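PDB 4MX6: TRAP-type C4-dicarboxylate:H+ symport system substrate-binding component DctP from Shewanella oneidensis, which binds succinate and probably delivers it, as the periplasmic solute-binding component, to a TRAP transporter for C4-dicarboxylate uptake. Local coordinates for residues 111-116 with 320-325; 207-212 with 227-232; 253-258 with 265-270. All coordinates share one frame; numbering follows the deposited sequence.

Interaction 1 of 3, residues 111-116 with 320-325; sequences RLQVFD and SKFEDQ
Q113 reaches from a loop of this periplasmic binding protein fold to F322 and Q325 on helix 305-326. The backbones stay apart, with the CA atoms of Q113 and F322 8.1 Å from each other, so the contact is carried by side chains. CB of Q113 points toward helix 305-326, and CG sits beside the backbone N, anti to the carbonyl carbon (chi1 -73°). From CG the chain runs extended, bringing CD to 3.6 Å from OE1 of Q325. At the tip the two amide atoms part ways. OE1 of Q113 lies against the F322 ring at CE1, 3.7 Å off. NE2 of Q113 passes CD1 of the same ring at 3.7 Å and gives its N-H to OE1 of Q325. The amide of Q113 stands nearly perpendicular to the phenyl plane, whereas the two amides are inclined by 32°. NE2 also makes a weak hydrogen bond to K110 O, so a second acceptor bears on its orientation. Exchange of Q113 for an alanine would probably strip Q325 OE1 of this donor and open a gap beside CD1 and CE1 of F322. V185 of helix 184-191 touches both Q113 and F322. The side chain of Q113 lies about 10 Å from that of K104, a succinate-binding lysine, and the contact is structural packing. Q113 is buried but Q325 is exposed, so the bond joins an inner amide to one at the surface. It is short, NE2 to OE1 of Q325 being 2.7 Å, and the donor comes in above the carbonyl plane of Q325, 44° out of it, not along a lone pair.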
loop_
_atom_site.group_PDB
_atom_site.type_symbol
_atom_site.label_atom_id
_atom_site.label_comp_id
_atom_site.label_asym_id
_atom_site.label_seq_id
_atom_site.Cartn_x
_atom_site.Cartn_y
_atom_site.Cartn_z
ATOM N N ARG A 111 -14.086 -1.613 -6.528
ATOM C CA ARG A 111 -13.352 -2.336 -7.559
ATOM C C ARG A 111 -11.896 -2.623 -7.182
ATOM O O ARG A 111 -11.333 -3.650 -7.600
ATOM C CB ARG A 111 -13.421 -1.575 -8.879
ATOM C CG ARG A 111 -14.817 -1.599 -9.508
ATOM C CD ARG A 111 -14.930 -0.646 -10.695
ATOM N NE ARG A 111 -13.968 -0.967 -11.746
ATOM C CZ ARG A 111 -13.715 -0.193 -12.796
ATOM N NH1 ARG A 111 -14.328 0.971 -12.922
ATOM N NH2 ARG A 111 -12.813 -0.564 -13.698
ATOM N N LEU A 112 -11.282 -1.749 -6.380
ATOM C CA LEU A 112 -9.876 -1.914 -6.013
ATOM C C LEU A 112 -9.657 -3.014 -4.976
ATOM O O LEU A 112 -8.514 -3.400 -4.725
ATOM C CB LEU A 112 -9.260 -0.582 -5.559
ATOM C CG LEU A 112 -9.131 0.434 -6.701
ATOM C CD1 LEU A 112 -8.841 1.821 -6.170
ATOM C CD2 LEU A 112 -8.043 0.008 -7.671
ATOM N N GLN A 113 -10.752 -3.534 -4.415
ATOM C CA GLN A 113 -10.694 -4.633 -3.457
ATOM C C GLN A 113 -9.944 -5.840 -4.003
ATOM O O GLN A 113 -9.397 -6.631 -3.237
ATOM C CB GLN A 113 -12.110 -5.047 -3.034
ATOM C CG GLN A 113 -12.757 -4.037 -2.127
ATOM C CD GLN A 113 -14.089 -4.486 -1.577
ATOM O OE1 GLN A 113 -14.358 -4.324 -0.387
ATOM N NE2 GLN A 113 -14.940 -5.045 -2.429
ATOM N N VAL A 114 -9.939 -6.007 -5.325
ATOM C CA VAL A 114 -9.208 -7.105 -5.940
ATOM C C VAL A 114 -7.755 -7.161 -5.453
ATOM O O VAL A 114 -7.215 -8.243 -5.236
ATOM C CB VAL A 114 -9.292 -7.046 -7.481
ATOM C CG1 VAL A 114 -8.636 -5.795 -8.049
ATOM C CG2 VAL A 114 -8.689 -8.316 -8.087
ATOM N N PHE A 115 -7.134 -6.002 -5.273
ATOM C CA PHE A 115 -5.736 -5.959 -4.887
ATOM C C PHE A 115 -5.455 -6.531 -3.498
ATOM O O PHE A 115 -4.318 -6.890 -3.207
ATOM C CB PHE A 115 -5.208 -4.527 -4.976
ATOM C CG PHE A 115 -4.908 -4.071 -6.379
ATOM C CD1 PHE A 115 -3.787 -4.545 -7.049
ATOM C CD2 PHE A 115 -5.725 -3.138 -7.010
ATOM C CE1 PHE A 115 -3.497 -4.105 -8.321
ATOM C CE2 PHE A 115 -5.432 -2.694 -8.288
ATOM C CZ PHE A 115 -4.315 -3.180 -8.942
ATOM N N ASP A 116 -6.472 -6.584 -2.637
ATOM C CA ASP A 116 -6.313 -7.062 -1.268
ATOM C C ASP A 116 -6.463 -8.574 -1.135
ATOM O O ASP A 116 -6.231 -9.116 -0.065
ATOM C CB ASP A 116 -7.360 -6.409 -0.370
ATOM C CG ASP A 116 -7.023 -4.984 0.011
ATOM O OD1 ASP A 116 -5.867 -4.576 -0.207
ATOM O OD2 ASP A 116 -7.921 -4.289 0.549
ATOM N N SER A 320 -14.065 -15.870 -2.669
ATOM C CA SER A 320 -15.464 -16.212 -2.918
ATOM C C SER A 320 -16.414 -15.194 -2.292
ATOM O O SER A 320 -17.445 -14.851 -2.873
ATOM C CB SER A 320 -15.752 -17.618 -2.405
ATOM O OG SER A 320 -14.903 -18.520 -3.079
ATOM N N LYS A 321 -16.069 -14.698 -1.110
ATOM C CA LYS A 321 -16.899 -13.704 -0.443
ATOM C C LYS A 321 -17.009 -12.406 -1.253
ATOM O O LYS A 321 -18.051 -11.761 -1.267
ATOM C CB LYS A 321 -16.316 -13.410 0.932
ATOM C CG LYS A 321 -17.079 -12.381 1.748
ATOM C CD LYS A 321 -16.455 -12.198 3.122
ATOM C CE LYS A 321 -17.046 -11.003 3.840
ATOM N NZ LYS A 321 -18.462 -11.200 4.181
ATOM N N PHE A 322 -15.931 -12.032 -1.931
ATOM C CA PHE A 322 -15.886 -10.756 -2.639
ATOM C C PHE A 322 -16.049 -10.861 -4.155
ATOM O O PHE A 322 -16.048 -9.844 -4.857
ATOM C CB PHE A 322 -14.601 -10.004 -2.276
ATOM C CG PHE A 322 -14.625 -9.484 -0.884
ATOM C CD1 PHE A 322 -15.217 -8.272 -0.618
ATOM C CD2 PHE A 322 -14.133 -10.236 0.169
ATOM C CE1 PHE A 322 -15.272 -7.791 0.659
ATOM C CE2 PHE A 322 -14.199 -9.771 1.455
ATOM C CZ PHE A 322 -14.776 -8.553 1.709
ATOM N N GLU A 323 -16.220 -12.072 -4.667
ATOM C CA GLU A 323 -16.191 -12.255 -6.113
ATOM C C GLU A 323 -17.217 -11.361 -6.837
ATOM O O GLU A 323 -16.924 -10.797 -7.897
ATOM C CB GLU A 323 -16.409 -13.724 -6.469
ATOM C CG GLU A 323 -16.285 -14.014 -7.939
ATOM C CD GLU A 323 -16.753 -15.391 -8.246
ATOM O OE1 GLU A 323 -16.023 -16.337 -7.876
ATOM O OE2 GLU A 323 -17.866 -15.509 -8.818
ATOM N N ASP A 324 -18.413 -11.211 -6.275
ATOM C CA ASP A 324 -19.432 -10.370 -6.924
ATOM C C ASP A 324 -19.031 -8.897 -7.040
ATOM O O ASP A 324 -19.181 -8.295 -8.111
ATOM C CB ASP A 324 -20.769 -10.459 -6.191
ATOM C CG ASP A 324 -21.502 -11.743 -6.475
ATOM O OD1 ASP A 324 -22.267 -11.791 -7.466
ATOM O OD2 ASP A 324 -21.315 -12.700 -5.698
ATOM N N GLN A 325 -18.560 -8.311 -5.942
ATOM C CA GLN A 325 -18.191 -6.896 -5.910
ATOM C C GLN A 325 -17.004 -6.596 -6.798
ATOM O O GLN A 325 -16.879 -5.497 -7.348
ATOM C CB GLN A 325 -17.811 -6.466 -4.492
ATOM C CG GLN A 325 -18.925 -6.522 -3.472
ATOM C CD GLN A 325 -18.426 -6.187 -2.078
ATOM O OE1 GLN A 325 -17.613 -5.282 -1.898
ATOM N NE2 GLN A 325 -18.888 -6.937 -1.084
#

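Interaction 2 of 3, residues 207-212 with 227-232; sequences TLLQTR and QKFYEV
L209 meets both F229 and V232, using a different atom for each. Its CD1 rests against the F229 ring at CD1, 3.8 Å away, the two side chains crossing at about a right angle, and it is equally close to F229 CB. Nearer the backbone, L209 CB packs on V232 CG2 at 3.7 Å. The first torsion of V232 (chi1 -72°) splits its methyls between neighbours: CG2 goes to L209, and CG1 lies 3.9 Å from CA of Q210. The extended chain of Q210 leads its amide away, leaving its backbone and CB in the contact.

Backbone turns set these groups in place. Helix 205-210 ends in a Schellman motif at R212, whose N bonds to L209 O; T207 O takes both T211 N and T211 OG1, from opposite faces of its carbonyl plane. Across the contact K228 closes a second Schellman motif, and a 3-10 turn follows in which V232 N bonds to F229 O at 3.1 Å, bringing V232 and F229 to the same leucine. Farther out, Q217 of strand 217-219 touches both L209 and F229, and N219 touches F229.

N219 and N223 bind succinate, and the F229 side chain comes within about 6 Å of the bound ligand, consistent with F229, backed by L209, forming part of an apolar second shell of the dicarboxylate pocket.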
loop_
_atom_site.group_PDB
_atom_site.type_symbol
_atom_site.label_atom_id
_atom_site.label_comp_id
_atom_site.label_asym_id
_atom_site.label_seq_id
_atom_site.Cartn_x
_atom_site.Cartn_y
_atom_site.Cartn_z
ATOM N N THR A 207 2.687 1.896 18.273
ATOM C CA THR A 207 2.247 1.986 19.658
ATOM C C THR A 207 1.288 0.847 20.011
ATOM O O THR A 207 1.351 0.315 21.120
ATOM C CB THR A 207 1.600 3.357 19.938
ATOM O OG1 THR A 207 2.544 4.397 19.648
ATOM C CG2 THR A 207 1.156 3.474 21.390
ATOM N N LEU A 208 0.411 0.471 19.084
ATOM C CA LEU A 208 -0.481 -0.651 19.327
ATOM C C LEU A 208 0.295 -1.944 19.548
ATOM O O LEU A 208 -0.057 -2.735 20.425
ATOM C CB LEU A 208 -1.461 -0.804 18.165
ATOM C CG LEU A 208 -2.489 0.323 18.012
ATOM C CD1 LEU A 208 -3.164 0.248 16.645
ATOM C CD2 LEU A 208 -3.531 0.283 19.133
ATOM N N LEU A 209 1.337 -2.168 18.751
ATOM C CA LEU A 209 2.176 -3.355 18.910
ATOM C C LEU A 209 2.948 -3.286 20.228
ATOM O O LEU A 209 3.024 -4.264 20.985
ATOM C CB LEU A 209 3.185 -3.476 17.771
ATOM C CG LEU A 209 2.642 -3.697 16.363
ATOM C CD1 LEU A 209 3.768 -3.500 15.371
ATOM C CD2 LEU A 209 2.019 -5.072 16.201
ATOM N N GLN A 210 3.556 -2.131 20.479
ATOM C CA GLN A 210 4.393 -1.940 21.666
ATOM C C GLN A 210 3.623 -2.274 22.943
ATOM O O GLN A 210 4.131 -2.940 23.848
ATOM C CB GLN A 210 4.880 -0.492 21.718
ATOM C CG GLN A 210 5.717 -0.148 22.932
ATOM C CD GLN A 210 5.927 1.329 23.065
ATOM O OE1 GLN A 210 5.022 2.130 22.811
ATOM N NE2 GLN A 210 7.128 1.715 23.455
ATOM N N THR A 211 2.397 -1.780 23.010
ATOM C CA THR A 211 1.560 -1.905 24.192
ATOM C C THR A 211 0.745 -3.192 24.229
ATOM O O THR A 211 0.017 -3.423 25.186
ATOM C CB THR A 211 0.587 -0.714 24.326
ATOM O OG1 THR A 211 -0.300 -0.681 23.198
ATOM C CG2 THR A 211 1.338 0.604 24.441
ATOM N N ARG A 212 0.865 -4.016 23.192
ATOM C CA ARG A 212 0.133 -5.281 23.105
ATOM C C ARG A 212 -1.374 -5.078 23.039
ATOM O O ARG A 212 -2.139 -5.992 23.318
ATOM C CB ARG A 212 0.540 -6.262 24.224
ATOM C CG ARG A 212 2.006 -6.692 24.116
ATOM C CD ARG A 212 2.467 -7.518 25.306
ATOM N NE ARG A 212 1.647 -8.712 25.504
ATOM C CZ ARG A 212 1.849 -9.879 24.901
ATOM N NH1 ARG A 212 2.865 -10.047 24.066
ATOM N NH2 ARG A 212 1.040 -10.895 25.162
ATOM N N GLN A 227 9.440 1.805 10.464
ATOM C CA GLN A 227 8.596 2.116 11.621
ATOM C C GLN A 227 8.979 1.329 12.874
ATOM O O GLN A 227 8.336 1.473 13.913
ATOM C CB GLN A 227 7.114 1.870 11.292
ATOM C CG GLN A 227 6.559 2.786 10.197
ATOM C CD GLN A 227 6.674 4.293 10.480
ATOM O OE1 GLN A 227 6.784 4.744 11.626
ATOM N NE2 GLN A 227 6.637 5.072 9.432
ATOM N N LYS A 228 9.997 0.475 12.765
ATOM C CA LYS A 228 10.543 -0.289 13.901
ATOM C C LYS A 228 9.557 -1.304 14.464
ATOM O O LYS A 228 9.642 -1.668 15.642
ATOM C CB LYS A 228 11.088 0.629 15.011
ATOM C CG LYS A 228 12.086 1.654 14.503
ATOM C CD LYS A 228 13.257 1.028 13.784
ATOM C CE LYS A 228 13.965 2.027 12.886
ATOM N NZ LYS A 228 14.828 1.356 11.886
ATOM N N PHE A 229 8.659 -1.807 13.629
ATOM C CA PHE A 229 7.740 -2.834 14.091
ATOM C C PHE A 229 8.518 -4.066 14.582
ATOM O O PHE A 229 8.068 -4.767 15.483
ATOM C CB PHE A 229 6.760 -3.276 12.997
ATOM C CG PHE A 229 5.844 -2.185 12.459
ATOM C CD1 PHE A 229 5.560 -1.022 13.163
ATOM C CD2 PHE A 229 5.252 -2.363 11.215
ATOM C CE1 PHE A 229 4.709 -0.059 12.616
ATOM C CE2 PHE A 229 4.413 -1.431 10.681
ATOM C CZ PHE A 229 4.140 -0.274 11.369
ATOM N N TYR A 230 9.672 -4.326 13.971
ATOM C CA TYR A 230 10.474 -5.490 14.334
ATOM C C TYR A 230 11.053 -5.389 15.750
ATOM O O TYR A 230 11.499 -6.394 16.295
ATOM C CB TYR A 230 11.598 -5.728 13.317
ATOM C CG TYR A 230 12.686 -4.668 13.315
ATOM C CD1 TYR A 230 12.509 -3.458 12.664
ATOM C CD2 TYR A 230 13.896 -4.875 13.967
ATOM C CE1 TYR A 230 13.507 -2.487 12.651
ATOM C CE2 TYR A 230 14.891 -3.909 13.966
ATOM C CZ TYR A 230 14.689 -2.711 13.317
ATOM O OH TYR A 230 15.675 -1.737 13.286
ATOM N N GLU A 231 11.069 -4.191 16.343
ATOM C CA GLU A 231 11.567 -4.026 17.709
ATOM C C GLU A 231 10.513 -4.389 18.754
ATOM O O GLU A 231 10.840 -4.483 19.940
ATOM C CB GLU A 231 12.066 -2.598 17.930
ATOM C CG GLU A 231 13.253 -2.251 17.040
ATOM C CD GLU A 231 13.857 -0.879 17.306
ATOM O OE1 GLU A 231 13.295 -0.097 18.097
ATOM O OE2 GLU A 231 14.895 -0.581 16.688
ATOM N N VAL A 232 9.276 -4.626 18.325
ATOM C CA VAL A 232 8.176 -4.900 19.250
ATOM C C VAL A 232 7.354 -6.116 18.808
ATOM O O VAL A 232 6.218 -6.317 19.251
ATOM C CB VAL A 232 7.273 -3.656 19.437
ATOM C CG1 VAL A 232 7.995 -2.610 20.265
ATOM C CG2 VAL A 232 6.831 -3.094 18.105
#

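Interaction 3 of 3, residues 253-258 with 265-270; sequences AFWKSL and VIKEAL
W255 pushes the six-membered part of its indole against I266 and K267, on the first turns of the long helix 260-295. The ring comes edge-on: K267 CB lies in its plane, 4.0 Å from CH2, and I266 CG2 sits near that plane, 4.1 Å from CZ3. CB of W255 does not itself aim at the long helix. A first torsion placing CG opposite the backbone N (chi1 -157°) swings the indole across, so that the benzo rim bridges backbones whose CA atoms, those of W255 and K267, are still 9.9 Å apart. W255 and I266 pass alongside with their ends pointing opposite ways, whereas the K267 side chain runs at about a right angle to that of W255.

A second contact lies alongside. L258, just past helix 252-257, reaches toward I266 tip to tip, CD1 to CD1 at 4.1 Å. I266 therefore spends one branch on each partner, CG2 on the indole and CD1 on the leucine. In the last turn, S257 OG donates to F254 O at 2.7 Å, an acceptor that also takes S257 N.

R263, in the first turn of helix 260-295, accompanies the pair: it makes a cation-pi contact with W255 and a hydrogen bond to W255 O. Around them, L151 of strand 148-158 touches both W255 and K267, and F58 of helix 50-65 touches I266.

This packing of two consecutive helices lies away from the succinate site. K267 lends only the aliphatic start of its chain, its NZ turning off to a salt bridge with D271; the contact between the segments thus rests on dispersion and the fit of carbon surfaces, with the polar links supplied from around it.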
loop_
_atom_site.group_PDB
_atom_site.type_symbol
_atom_site.label_atom_id
_atom_site.label_comp_id
_atom_site.label_asym_id
_atom_site.label_seq_id
_atom_site.Cartn_x
_atom_site.Cartn_y
_atom_site.Cartn_z
ATOM N N ALA A 253 -10.861 18.512 -9.594
ATOM C CA ALA A 253 -10.933 19.965 -9.557
ATOM C C ALA A 253 -9.537 20.582 -9.668
ATOM O O ALA A 253 -9.332 21.524 -10.434
ATOM C CB ALA A 253 -11.638 20.431 -8.292
ATOM N N PHE A 254 -8.569 20.063 -8.918
ATOM C CA PHE A 254 -7.217 20.597 -9.015
ATOM C C PHE A 254 -6.604 20.314 -10.386
ATOM O O PHE A 254 -6.027 21.197 -11.024
ATOM C CB PHE A 254 -6.299 20.042 -7.930
ATOM C CG PHE A 254 -4.871 20.425 -8.137
ATOM C CD1 PHE A 254 -4.464 21.742 -7.969
ATOM C CD2 PHE A 254 -3.935 19.488 -8.545
ATOM C CE1 PHE A 254 -3.148 22.103 -8.188
ATOM C CE2 PHE A 254 -2.623 19.857 -8.765
ATOM C CZ PHE A 254 -2.235 21.167 -8.589
ATOM N N TRP A 255 -6.756 19.088 -10.856
ATOM C CA TRP A 255 -6.117 18.697 -12.104
ATOM C C TRP A 255 -6.643 19.554 -13.267
ATOM O O TRP A 255 -5.865 20.021 -14.095
ATOM C CB TRP A 255 -6.357 17.207 -12.334
ATOM C CG TRP A 255 -5.381 16.498 -13.242
ATOM C CD1 TRP A 255 -5.706 15.721 -14.317
ATOM C CD2 TRP A 255 -3.946 16.440 -13.130
ATOM N NE1 TRP A 255 -4.576 15.197 -14.881
ATOM C CE2 TRP A 255 -3.482 15.622 -14.176
ATOM C CE3 TRP A 255 -3.014 17.000 -12.255
ATOM C CZ2 TRP A 255 -2.133 15.351 -14.378
ATOM C CZ3 TRP A 255 -1.667 16.728 -12.465
ATOM C CH2 TRP A 255 -1.243 15.923 -13.517
ATOM N N LYS A 256 -7.950 19.785 -13.293
ATOM C CA LYS A 256 -8.559 20.634 -14.317
ATOM C C LYS A 256 -8.180 22.109 -14.169
ATOM O O LYS A 256 -8.237 22.857 -15.144
ATOM C CB LYS A 256 -10.080 20.482 -14.298
ATOM C CG LYS A 256 -10.548 19.179 -14.917
ATOM C CD LYS A 256 -12.056 19.000 -14.848
ATOM C CE LYS A 256 -12.479 17.710 -15.544
ATOM N NZ LYS A 256 -13.908 17.369 -15.302
ATOM N N SER A 257 -7.786 22.531 -12.970
ATOM C CA SER A 257 -7.457 23.941 -12.719
ATOM C C SER A 257 -6.091 24.324 -13.282
ATOM O O SER A 257 -5.766 25.512 -13.377
ATOM C CB SER A 257 -7.500 24.249 -11.219
ATOM O OG SER A 257 -6.331 23.822 -10.541
ATOM N N LEU A 258 -5.286 23.333 -13.644
ATOM C CA LEU A 258 -3.972 23.609 -14.214
ATOM C C LEU A 258 -4.064 23.959 -15.695
ATOM O O LEU A 258 -4.870 23.380 -16.422
ATOM C CB LEU A 258 -3.071 22.386 -14.077
ATOM C CG LEU A 258 -2.710 21.973 -12.653
ATOM C CD1 LEU A 258 -2.078 20.593 -12.641
ATOM C CD2 LEU A 258 -1.766 22.985 -12.038
ATOM N N VAL A 265 3.777 18.985 -17.955
ATOM C CA VAL A 265 5.081 18.946 -17.301
ATOM C C VAL A 265 4.982 18.267 -15.923
ATOM O O VAL A 265 5.820 17.419 -15.562
ATOM C CB VAL A 265 5.666 20.369 -17.156
ATOM C CG1 VAL A 265 6.979 20.343 -16.396
ATOM C CG2 VAL A 265 5.876 21.003 -18.525
ATOM N N ILE A 266 3.960 18.626 -15.151
ATOM C CA ILE A 266 3.753 18.029 -13.836
ATOM C C ILE A 266 3.502 16.519 -13.945
ATOM O O ILE A 266 4.052 15.735 -13.173
ATOM C CB ILE A 266 2.614 18.764 -13.100
ATOM C CG1 ILE A 266 3.057 20.194 -12.778
ATOM C CG2 ILE A 266 2.207 18.002 -11.849
ATOM C CD1 ILE A 266 1.949 21.103 -12.352
ATOM N N LYS A 267 2.697 16.114 -14.923
ATOM C CA LYS A 267 2.401 14.696 -15.122
ATOM C C LYS A 267 3.658 13.918 -15.485
ATOM O O LYS A 267 3.887 12.826 -14.965
ATOM C CB LYS A 267 1.331 14.524 -16.203
ATOM C CG LYS A 267 0.974 13.063 -16.508
ATOM C CD LYS A 267 0.565 12.246 -15.278
ATOM C CE LYS A 267 -0.203 10.985 -15.667
ATOM N NZ LYS A 267 0.582 10.087 -16.551
ATOM N N GLU A 268 4.493 14.478 -16.355
ATOM C CA GLU A 268 5.719 13.795 -16.741
ATOM C C GLU A 268 6.664 13.666 -15.543
ATOM O O GLU A 268 7.314 12.633 -15.369
ATOM C CB GLU A 268 6.408 14.518 -17.899
ATOM C CG GLU A 268 7.795 13.991 -18.235
ATOM C CD GLU A 268 7.806 12.540 -18.683
ATOM O OE1 GLU A 268 6.777 12.060 -19.208
ATOM O OE2 GLU A 268 8.860 11.878 -18.523
ATOM N N ALA A 269 6.718 14.697 -14.704
ATOM C CA ALA A 269 7.538 14.653 -13.497
ATOM C C ALA A 269 7.012 13.567 -12.562
ATOM O O ALA A 269 7.788 12.820 -11.952
ATOM C CB ALA A 269 7.542 16.012 -12.797
ATOM N N LEU A 270 5.691 13.477 -12.441
ATOM C CA LEU A 270 5.091 12.440 -11.621
ATOM C C LEU A 270 5.446 11.044 -12.138
ATOM O O LEU A 270 5.818 10.169 -11.375
ATOM C CB LEU A 270 3.581 12.631 -11.579
ATOM C CG LEU A 270 2.892 11.891 -10.454
ATOM C CD1 LEU A 270 3.069 12.668 -9.158
ATOM C CD2 LEU A 270 1.450 11.764 -10.788
#

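Overall arrangement
Followed from the N terminus, the chain first opens interaction 1 at 111-116, in the loop between helices 86-91 and 124-132, and closes it only at 320-325 on helix 305-326. Interactions 2 and 3 both nest inside that long excursion, in series. Interaction 2 closes a short loop, joining the end of helix 205-210 to the turn after helix 221-226; interaction 3 then closes a tighter one, folding helix 252-257 onto the start of helix 260-295. None touches another: interactions 2 and 3 lie on opposite sides of the chain's centre, their centres about 38 Å apart, and each is centred about 30 Å from the centre of interaction 1.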